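Local coordinates for sugar ABC transporter substrate-binding protein, BlMnBP1 (Bifidobacterium animalis subsp. lactis ATCC 27673, PDB 6I5R) that binds mannobiose and probably hands such manno-oligosaccharides to a sugar ABC transporter as its extracellular substrate-binding protein, at residues A[38-43]-A[335-340]; A[162-167]-A[179-184]; A[314-319]-A[377-382]. All blocks are in the same frame, centred on the assembly; numbering follows the deposited sequence.

Contact 1: A[38-43]-A[335-340]; sequences TTITFM and EASMIF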
loop_
_atom_site.group_PDB
_atom_site.type_symbol
_atom_site.label_atom_id
_atom_site.label_comp_id
_atom_site.label_asym_id
_atom_site.label_seq_id
_atom_site.Cartn_x
_atom_site.Cartn_y
_atom_site.Cartn_z
ATOM N N THR A 38 -27.801 -13.565 -8.295
ATOM C CA THR A 38 -27.820 -12.187 -7.825
ATOM C C THR A 38 -26.731 -11.397 -8.540
ATOM O O THR A 38 -25.928 -11.934 -9.318
ATOM C CB THR A 38 -27.643 -12.122 -6.309
ATOM O OG1 THR A 38 -27.789 -10.783 -5.843
ATOM C CG2 THR A 38 -26.263 -12.603 -5.912
ATOM N N THR A 39 -26.709 -10.107 -8.232
ATOM C CA THR A 39 -25.714 -9.182 -8.734
ATOM C C THR A 39 -25.074 -8.457 -7.565
ATOM O O THR A 39 -25.765 -7.996 -6.655
ATOM C CB THR A 39 -26.353 -8.179 -9.674
ATOM O OG1 THR A 39 -26.920 -8.866 -10.791
ATOM C CG2 THR A 39 -25.323 -7.210 -10.162
ATOM N N ILE A 40 -23.755 -8.345 -7.612
ATOM C CA ILE A 40 -22.995 -7.628 -6.601
ATOM C C ILE A 40 -22.194 -6.536 -7.281
ATOM O O ILE A 40 -21.770 -6.675 -8.433
ATOM C CB ILE A 40 -22.095 -8.592 -5.807
ATOM C CG1 ILE A 40 -21.134 -9.320 -6.735
ATOM C CG2 ILE A 40 -23.012 -9.614 -5.066
ATOM C CD1 ILE A 40 -20.101 -10.214 -6.002
ATOM N N THR A 41 -22.008 -5.439 -6.547
ATOM C CA THR A 41 -21.278 -4.269 -6.999
ATOM C C THR A 41 -19.950 -4.278 -6.260
ATOM O O THR A 41 -19.924 -4.317 -5.022
ATOM C CB THR A 41 -22.064 -2.983 -6.752
ATOM O OG1 THR A 41 -23.201 -2.975 -7.625
ATOM C CG2 THR A 41 -21.215 -1.755 -7.081
ATOM N N PHE A 42 -18.861 -4.240 -7.025
ATOM C CA PHE A 42 -17.488 -4.364 -6.537
ATOM C C PHE A 42 -16.796 -3.035 -6.812
ATOM O O PHE A 42 -16.573 -2.693 -7.969
ATOM C CB PHE A 42 -16.817 -5.538 -7.250
ATOM C CG PHE A 42 -15.312 -5.615 -7.084
ATOM C CD1 PHE A 42 -14.684 -5.121 -5.961
ATOM C CD2 PHE A 42 -14.531 -6.223 -8.071
ATOM C CE1 PHE A 42 -13.326 -5.227 -5.829
ATOM C CE2 PHE A 42 -13.153 -6.325 -7.934
ATOM C CZ PHE A 42 -12.560 -5.818 -6.812
ATOM N N MET A 43 -16.543 -2.253 -5.759
ATOM C CA MET A 43 -15.869 -0.964 -5.895
ATOM C C MET A 43 -14.367 -1.172 -5.704
ATOM O O MET A 43 -13.943 -1.781 -4.719
ATOM C CB MET A 43 -16.374 0.031 -4.851
ATOM C CG MET A 43 -17.840 0.434 -4.938
ATOM S SD MET A 43 -18.189 1.558 -3.545
ATOM C CE MET A 43 -16.962 2.811 -3.783
ATOM N N GLU A 335 -23.139 -13.645 0.826
ATOM C CA GLU A 335 -22.512 -14.911 0.475
ATOM C C GLU A 335 -21.942 -14.864 -0.936
ATOM O O GLU A 335 -20.807 -15.306 -1.172
ATOM C CB GLU A 335 -23.531 -16.049 0.613
ATOM C CG GLU A 335 -22.892 -17.418 0.514
ATOM C CD GLU A 335 -23.903 -18.543 0.495
ATOM O OE1 GLU A 335 -25.043 -18.337 0.994
ATOM O OE2 GLU A 335 -23.531 -19.634 0.005
ATOM N N ALA A 336 -22.684 -14.279 -1.878
ATOM C CA ALA A 336 -22.150 -14.114 -3.222
ATOM C C ALA A 336 -20.842 -13.334 -3.184
ATOM O O ALA A 336 -19.881 -13.682 -3.869
ATOM C CB ALA A 336 -23.155 -13.403 -4.117
ATOM N N SER A 337 -20.791 -12.292 -2.358
ATOM C CA SER A 337 -19.599 -11.449 -2.298
ATOM C C SER A 337 -18.428 -12.206 -1.690
ATOM O O SER A 337 -17.283 -12.029 -2.114
ATOM C CB SER A 337 -19.897 -10.188 -1.485
ATOM O OG SER A 337 -20.838 -9.343 -2.129
ATOM N N MET A 338 -18.699 -13.042 -0.678
ATOM C CA MET A 338 -17.621 -13.775 -0.015
ATOM C C MET A 338 -17.083 -14.876 -0.918
ATOM O O MET A 338 -15.874 -15.169 -0.904
ATOM C CB MET A 338 -18.107 -14.346 1.325
ATOM C CG MET A 338 -16.987 -14.906 2.172
ATOM S SD MET A 338 -17.478 -15.414 3.853
ATOM C CE MET A 338 -18.319 -13.977 4.517
ATOM N N ILE A 339 -17.964 -15.470 -1.727
ATOM C CA ILE A 339 -17.521 -16.390 -2.771
ATOM C C ILE A 339 -16.597 -15.685 -3.758
ATOM O O ILE A 339 -15.522 -16.189 -4.086
ATOM C CB ILE A 339 -18.739 -17.006 -3.479
ATOM C CG1 ILE A 339 -19.525 -17.839 -2.467
ATOM C CG2 ILE A 339 -18.307 -17.822 -4.680
ATOM C CD1 ILE A 339 -20.842 -18.414 -2.988
ATOM N N PHE A 340 -16.987 -14.497 -4.246
ATOM C CA PHE A 340 -16.132 -13.790 -5.192
ATOM C C PHE A 340 -14.789 -13.407 -4.562
ATOM O O PHE A 340 -13.744 -13.504 -5.209
ATOM C CB PHE A 340 -16.852 -12.544 -5.731
ATOM C CG PHE A 340 -16.019 -11.763 -6.706
ATOM C CD1 PHE A 340 -15.761 -12.275 -7.967
ATOM C CD2 PHE A 340 -15.476 -10.547 -6.354
ATOM C CE1 PHE A 340 -14.960 -11.600 -8.853
ATOM C CE2 PHE A 340 -14.668 -9.851 -7.253
ATOM C CZ PHE A 340 -14.425 -10.379 -8.503
#

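Contact 2: A[162-167]-A[179-184]; sequences AGIKEL and KLIKEK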
loop_
_atom_site.group_PDB
_atom_site.type_symbol
_atom_site.label_atom_id
_atom_site.label_comp_id
_atom_site.label_asym_id
_atom_site.label_seq_id
_atom_site.Cartn_x
_atom_site.Cartn_y
_atom_site.Cartn_z
ATOM N N ALA A 162 24.218 7.083 -15.478
ATOM C CA ALA A 162 24.738 7.881 -14.379
ATOM C C ALA A 162 26.009 7.290 -13.775
ATOM O O ALA A 162 26.688 7.955 -12.979
ATOM C CB ALA A 162 23.642 8.018 -13.315
ATOM N N GLY A 163 26.375 6.077 -14.160
ATOM C CA GLY A 163 27.569 5.498 -13.576
ATOM C C GLY A 163 27.358 4.907 -12.204
ATOM O O GLY A 163 28.325 4.670 -11.483
ATOM N N ILE A 164 26.110 4.665 -11.815
ATOM C CA ILE A 164 25.829 4.038 -10.531
ATOM C C ILE A 164 26.205 2.563 -10.629
ATOM O O ILE A 164 25.701 1.825 -11.486
ATOM C CB ILE A 164 24.355 4.233 -10.134
ATOM C CG1 ILE A 164 24.058 5.734 -9.987
ATOM C CG2 ILE A 164 24.038 3.458 -8.856
ATOM C CD1 ILE A 164 22.565 6.075 -9.902
ATOM N N LYS A 165 27.128 2.138 -9.771
ATOM C CA LYS A 165 27.675 0.789 -9.811
ATOM C C LYS A 165 26.868 -0.192 -8.966
ATOM O O LYS A 165 26.513 -1.275 -9.445
ATOM C CB LYS A 165 29.140 0.835 -9.353
ATOM C CG LYS A 165 30.018 1.635 -10.283
ATOM C CD LYS A 165 31.480 1.654 -9.873
ATOM C CE LYS A 165 32.377 2.072 -11.057
ATOM N NZ LYS A 165 33.824 1.745 -10.784
ATOM N N GLU A 166 26.563 0.185 -7.725
ATOM C CA GLU A 166 25.798 -0.619 -6.782
ATOM C C GLU A 166 24.563 0.159 -6.369
ATOM O O GLU A 166 24.556 1.383 -6.417
ATOM C CB GLU A 166 26.631 -0.940 -5.558
ATOM C CG GLU A 166 27.836 -1.754 -5.932
ATOM C CD GLU A 166 29.008 -1.519 -5.021
ATOM O OE1 GLU A 166 28.821 -1.488 -3.770
ATOM O OE2 GLU A 166 30.112 -1.359 -5.570
ATOM N N LEU A 167 23.511 -0.551 -5.984
ATOM C CA LEU A 167 22.300 0.133 -5.561
ATOM C C LEU A 167 22.529 0.840 -4.227
ATOM O O LEU A 167 23.230 0.318 -3.351
ATOM C CB LEU A 167 21.139 -0.849 -5.469
ATOM C CG LEU A 167 20.802 -1.460 -6.838
ATOM C CD1 LEU A 167 19.729 -2.549 -6.663
ATOM C CD2 LEU A 167 20.339 -0.422 -7.845
ATOM N N LYS A 179 22.200 12.910 -7.472
ATOM C CA LYS A 179 23.039 13.956 -8.043
ATOM C C LYS A 179 23.738 13.484 -9.321
ATOM O O LYS A 179 23.794 14.224 -10.306
ATOM C CB LYS A 179 24.037 14.406 -6.968
ATOM C CG LYS A 179 24.991 15.519 -7.388
ATOM C CD LYS A 179 26.021 15.807 -6.309
ATOM C CE LYS A 179 26.774 17.109 -6.592
ATOM N NZ LYS A 179 28.054 16.887 -7.287
ATOM N N LEU A 180 24.238 12.245 -9.338
ATOM C CA LEU A 180 24.827 11.711 -10.560
ATOM C C LEU A 180 23.811 11.668 -11.692
ATOM O O LEU A 180 24.137 11.984 -12.845
ATOM C CB LEU A 180 25.397 10.304 -10.314
ATOM C CG LEU A 180 26.652 10.182 -9.430
ATOM C CD1 LEU A 180 27.094 8.728 -9.285
ATOM C CD2 LEU A 180 27.760 11.018 -10.045
ATOM N N ILE A 181 22.582 11.223 -11.388
ATOM C CA ILE A 181 21.528 11.182 -12.395
ATOM C C ILE A 181 21.262 12.582 -12.923
ATOM O O ILE A 181 21.097 12.796 -14.130
ATOM C CB ILE A 181 20.256 10.532 -11.792
ATOM C CG1 ILE A 181 20.505 9.037 -11.509
ATOM C CG2 ILE A 181 19.067 10.778 -12.690
ATOM C CD1 ILE A 181 19.597 8.419 -10.440
ATOM N N LYS A 182 21.180 13.551 -12.021
ATOM C CA LYS A 182 20.885 14.912 -12.435
ATOM C C LYS A 182 21.990 15.443 -13.332
ATOM O O LYS A 182 21.717 16.067 -14.362
ATOM C CB LYS A 182 20.712 15.784 -11.198
ATOM C CG LYS A 182 20.318 17.201 -11.446
ATOM C CD LYS A 182 18.950 17.293 -12.025
ATOM C CE LYS A 182 18.618 18.762 -12.353
ATOM N NZ LYS A 182 17.344 18.780 -13.092
ATOM N N GLU A 183 23.244 15.147 -12.991
ATOM C CA GLU A 183 24.344 15.790 -13.694
ATOM C C GLU A 183 24.689 15.082 -14.984
ATOM O O GLU A 183 25.132 15.728 -15.940
ATOM C CB GLU A 183 25.571 15.880 -12.796
ATOM C CG GLU A 183 25.339 16.864 -11.689
ATOM C CD GLU A 183 26.507 17.063 -10.814
ATOM O OE1 GLU A 183 27.486 16.318 -10.973
ATOM O OE2 GLU A 183 26.454 17.985 -9.963
ATOM N N LYS A 184 24.447 13.782 -15.062
ATOM C CA LYS A 184 24.917 13.025 -16.202
ATOM C C LYS A 184 23.829 12.460 -17.091
ATOM O O LYS A 184 24.154 11.943 -18.161
ATOM C CB LYS A 184 25.810 11.875 -15.726
ATOM C CG LYS A 184 27.055 12.326 -15.001
ATOM C CD LYS A 184 27.720 11.184 -14.268
ATOM C CE LYS A 184 27.802 9.905 -15.127
ATOM N NZ LYS A 184 28.548 10.186 -16.362
#

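Contact 3: A[314-319]-A[377-382]; sequences YATIAG and ELITDA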
loop_
_atom_site.group_PDB
_atom_site.type_symbol
_atom_site.label_atom_id
_atom_site.label_comp_id
_atom_site.label_asym_id
_atom_site.label_seq_id
_atom_site.Cartn_x
_atom_site.Cartn_y
_atom_site.Cartn_z
ATOM N N TYR A 314 15.676 -4.046 5.308
ATOM C CA TYR A 314 14.398 -4.660 5.628
ATOM C C TYR A 314 13.313 -4.141 4.697
ATOM O O TYR A 314 13.356 -2.989 4.241
ATOM C CB TYR A 314 13.973 -4.359 7.062
ATOM C CG TYR A 314 14.820 -5.003 8.112
ATOM C CD1 TYR A 314 16.019 -4.447 8.474
ATOM C CD2 TYR A 314 14.408 -6.169 8.763
ATOM C CE1 TYR A 314 16.816 -5.020 9.443
ATOM C CE2 TYR A 314 15.192 -6.750 9.745
ATOM C CZ TYR A 314 16.414 -6.169 10.061
ATOM O OH TYR A 314 17.230 -6.699 11.025
ATOM N N ALA A 315 12.343 -5.005 4.413
ATOM C CA ALA A 315 11.161 -4.629 3.650
ATOM C C ALA A 315 9.957 -5.336 4.257
ATOM O O ALA A 315 9.970 -6.559 4.437
ATOM C CB ALA A 315 11.321 -4.986 2.163
ATOM N N THR A 316 8.926 -4.559 4.584
ATOM C CA THR A 316 7.686 -5.103 5.124
ATOM C C THR A 316 6.798 -5.584 3.985
ATOM O O THR A 316 6.633 -4.883 2.987
ATOM C CB THR A 316 6.926 -4.041 5.924
ATOM O OG1 THR A 316 7.718 -3.638 7.052
ATOM C CG2 THR A 316 5.568 -4.569 6.367
ATOM N N ILE A 317 6.248 -6.772 4.122
ATOM C CA ILE A 317 5.195 -7.233 3.226
ATOM C C ILE A 317 3.863 -6.944 3.881
ATOM O O ILE A 317 3.643 -7.304 5.048
ATOM C CB ILE A 317 5.327 -8.721 2.911
ATOM C CG1 ILE A 317 6.598 -8.947 2.113
ATOM C CG2 ILE A 317 4.127 -9.158 2.146
ATOM C CD1 ILE A 317 7.009 -10.379 2.165
ATOM N N ALA A 318 2.986 -6.282 3.139
ATOM C CA ALA A 318 1.709 -5.865 3.675
ATOM C C ALA A 318 0.681 -5.948 2.560
ATOM O O ALA A 318 1.022 -6.113 1.382
ATOM C CB ALA A 318 1.792 -4.460 4.284
ATOM N N GLY A 319 -0.587 -5.924 2.954
ATOM C CA GLY A 319 -1.639 -5.822 1.982
ATOM C C GLY A 319 -1.603 -4.459 1.319
ATOM O O GLY A 319 -1.319 -3.445 1.954
ATOM N N GLU A 377 15.800 -8.672 4.446
ATOM C CA GLU A 377 14.965 -9.388 5.402
ATOM C C GLU A 377 13.529 -8.952 5.163
ATOM O O GLU A 377 13.186 -7.779 5.364
ATOM C CB GLU A 377 15.388 -9.121 6.837
ATOM C CG GLU A 377 14.804 -10.154 7.786
ATOM C CD GLU A 377 15.448 -11.540 7.639
ATOM O OE1 GLU A 377 16.648 -11.584 7.247
ATOM O OE2 GLU A 377 14.750 -12.562 7.895
ATOM N N LEU A 378 12.700 -9.882 4.698
ATOM C CA LEU A 378 11.297 -9.596 4.446
ATOM C C LEU A 378 10.500 -9.913 5.706
ATOM O O LEU A 378 10.517 -11.053 6.185
ATOM C CB LEU A 378 10.774 -10.414 3.273
ATOM C CG LEU A 378 11.452 -10.231 1.923
ATOM C CD1 LEU A 378 10.895 -11.210 0.930
ATOM C CD2 LEU A 378 11.273 -8.808 1.479
ATOM N N ILE A 379 9.790 -8.912 6.225
ATOM C CA ILE A 379 9.091 -9.009 7.500
ATOM C C ILE A 379 7.644 -8.564 7.307
ATOM O O ILE A 379 7.298 -7.930 6.322
ATOM C CB ILE A 379 9.754 -8.164 8.612
ATOM C CG1 ILE A 379 10.005 -6.716 8.155
ATOM C CG2 ILE A 379 11.056 -8.819 9.086
ATOM C CD1 ILE A 379 10.600 -5.828 9.285
ATOM N N THR A 380 6.812 -8.862 8.300
ATOM C CA THR A 380 5.450 -8.362 8.363
ATOM C C THR A 380 5.219 -7.708 9.718
ATOM O O THR A 380 5.868 -8.041 10.716
ATOM C CB THR A 380 4.412 -9.466 8.175
ATOM O OG1 THR A 380 4.572 -10.416 9.233
ATOM C CG2 THR A 380 4.596 -10.122 6.824
ATOM N N ASP A 381 4.286 -6.770 9.736
ATOM C CA ASP A 381 3.985 -6.048 10.961
ATOM C C ASP A 381 3.373 -6.999 11.989
ATOM O O ASP A 381 2.345 -7.632 11.737
ATOM C CB ASP A 381 3.032 -4.886 10.675
ATOM C CG ASP A 381 3.706 -3.705 10.045
ATOM O OD1 ASP A 381 4.949 -3.622 10.084
ATOM O OD2 ASP A 381 2.980 -2.816 9.552
ATOM N N ALA A 382 3.985 -7.069 13.160
ATOM C CA ALA A 382 3.422 -7.813 14.268
ATOM C C ALA A 382 2.161 -7.128 14.808
ATOM O O ALA A 382 2.040 -5.901 14.774
ATOM C CB ALA A 382 4.473 -7.926 15.359
HETATM O O HOH W 1 6.365 -1.970 8.497
HETATM O O HOH W 2 7.671 -4.977 9.720
HETATM O O HOH W 3 2.567 -6.349 7.465
#

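Contact 1: A[38-43]-A[335-340]
The ring of Phe340 turns an edge toward the ring face of Phe42 in an offset edge-to-face pair, with centroids 5.5 Å apart and planes inclined by 61°. The two side chains cross at about a right angle, and the closest atoms are Phe340 CE2 and Phe42 CD2, 3.7 Å apart; Phe42 CE2 in turn sits at the edge of the Phe340 ring, in its plane.

Ile40 touches Ala336, Ser337 and Phe340, and its two branches do different work. CG2 meets the CB of Ala336 at 3.9 Å and also lies against OG of Ser337. The other branch has CG1 between the backbone N and the carbonyl carbon (chi1 59°), and its terminal CD1 reaches the CB of Phe340 at 4.0 Å while resting on the CA of Ser337. Two residues before Ile40, Thr38 brings CG2 to 3.7 Å from Ala336 CB. The hydroxyl of Ser337 is turned back into its own helix, bonded to the carbonyl O of Lys333, so its contact with Ile40 CG2 is van der Waals only.

The packing is that of a helix laid on a mixed sheet, as in the alpha/beta lobes of periplasmic-type binding proteins, at a place where strand 38-44 runs parallel to both its neighbours, 73-79 and 100-102. Helix 331-346 covers it there; the axes of segments 38-43 and 335-340 approach to 8.8 Å at 59°, and Trp59 and Phe66 of helix 59-69 extend the aromatic cluster.

Contact 2: A[162-167]-A[179-184]
Ala162 and Ile164 meet Ile181 in the apolar part of this contact, where a helix-ending turn folds back on the last turns of the next helix. The CB of Ala162 lies 3.8 Å from CG1 of Ile181 and somewhat farther, 4.2 Å, from CB of Leu180. Ile164 brings in the end of its longer branch: CD1 touches CD1 of Ile181 at 3.8 Å, the two side chains crossing obliquely, while its CG1 makes a looser approach to CD1 of Leu180. Ile181 is therefore touched by both, Ala162 at CG1 and Ile164 at CG1 and CD1.

A second group of contacts gathers round a backbone carbonyl. The O of Ala162 faces CB and CD1 of Leu180, and CE of Lys184 comes to 3.1 Å from that O, a close carbon-to-oxygen approach. A bend of the lysine chain at chi3 (45°) places CE there.

Backbone conformation supplies the third element. Gly163, with phi 80°, is the first residue to leave the preceding helix and closes it with a Schellman motif, turning the chain so that Ile164 can reach the next helix. The ionic interaction stands apart: Lys179 and Glu183 form a salt bridge along the helix surface, NZ to OE2 3.3 Å, its hydrogen bond weak, and it does not cross the contact.

The contact joins consecutive helices, 156-162 and 171-184. Phe159 borders both Ile164 and Ile181, Val158 adds to the packing of Ile181, and Pro189 of strand 188-190 covers Ile181 as well.

Contact 3: A[314-319]-A[377-382]
Ala315 and Ile379 meet in the tight part, where strands 314-319 and 377-379 pair in parallel. Three backbone hydrogen bonds join them: Ala315 N to Glu377 O (3.1 Å), Ile379 N to Ala315 O (3.0 Å) and Ile317 N to Ile379 O (2.7 Å). The last is the shortest, its donor nearly along the C=O axis; the other two donors tilt about 25° from the carbonyl plane. The carbonyls of Glu377, Ala315 and Ile379 also take CA-H contacts, from Tyr314, Leu378 and Thr316 respectively. Strand 377-379 thereby extends the mixed sheet beside strand 314-325, itself antiparallel to 139-155.

On one face, Tyr314 and Glu377 lie side by side, pointing the same way, with CD2 of the ring 3.7 Å from the glutamate CB. CD1 of Ile379 approaches the same CD2, and chi1 of 51° puts Ile379 CG1 beside Ala315 O and Thr316 OG1. On the other face, Leu378 packs CD2 against Ala315 CB and its CB against Ile317 CD1.

Beyond Ile379 the pairing gives way to water. Two waters link Thr316 OG1 to Asp381 OD1, donating to the latter; the nearer is 2.6 Å from OG1 and 2.7 Å from OD1. A third stands where a further direct strand bond would be expected. Thr380 lays CG2 against Ile317 O, 3.5 Å.

The chemistry thus passes from amide pairing to hydration: one water bridges Ile317 O and Asp381 N, OD1 of Asp381 accepts from two others, and its side chain touches Met218 and Asn219 of helix 217-224.

Contacts 1 and 2 lie on opposite sides of the chain's centre, their own centres 49 Å apart, and contact 3 sits between these extremes, 30 Å from contact 1 and 29 Å from contact 2. None touches another. Along the chain contact 2 is nested within the long loop closed by contact 1, contact 3 opens after contact 2 has closed, and contacts 1 and 3 interleave. Strand 314-325, used by contact 3, leads directly into helix 331-346 of contact 1, and both contacts reach the same mixed sheet. Such repeated passage of the chain between distant regions is consistent with the two-lobed binding-protein fold, which holds its sugar between the lobes.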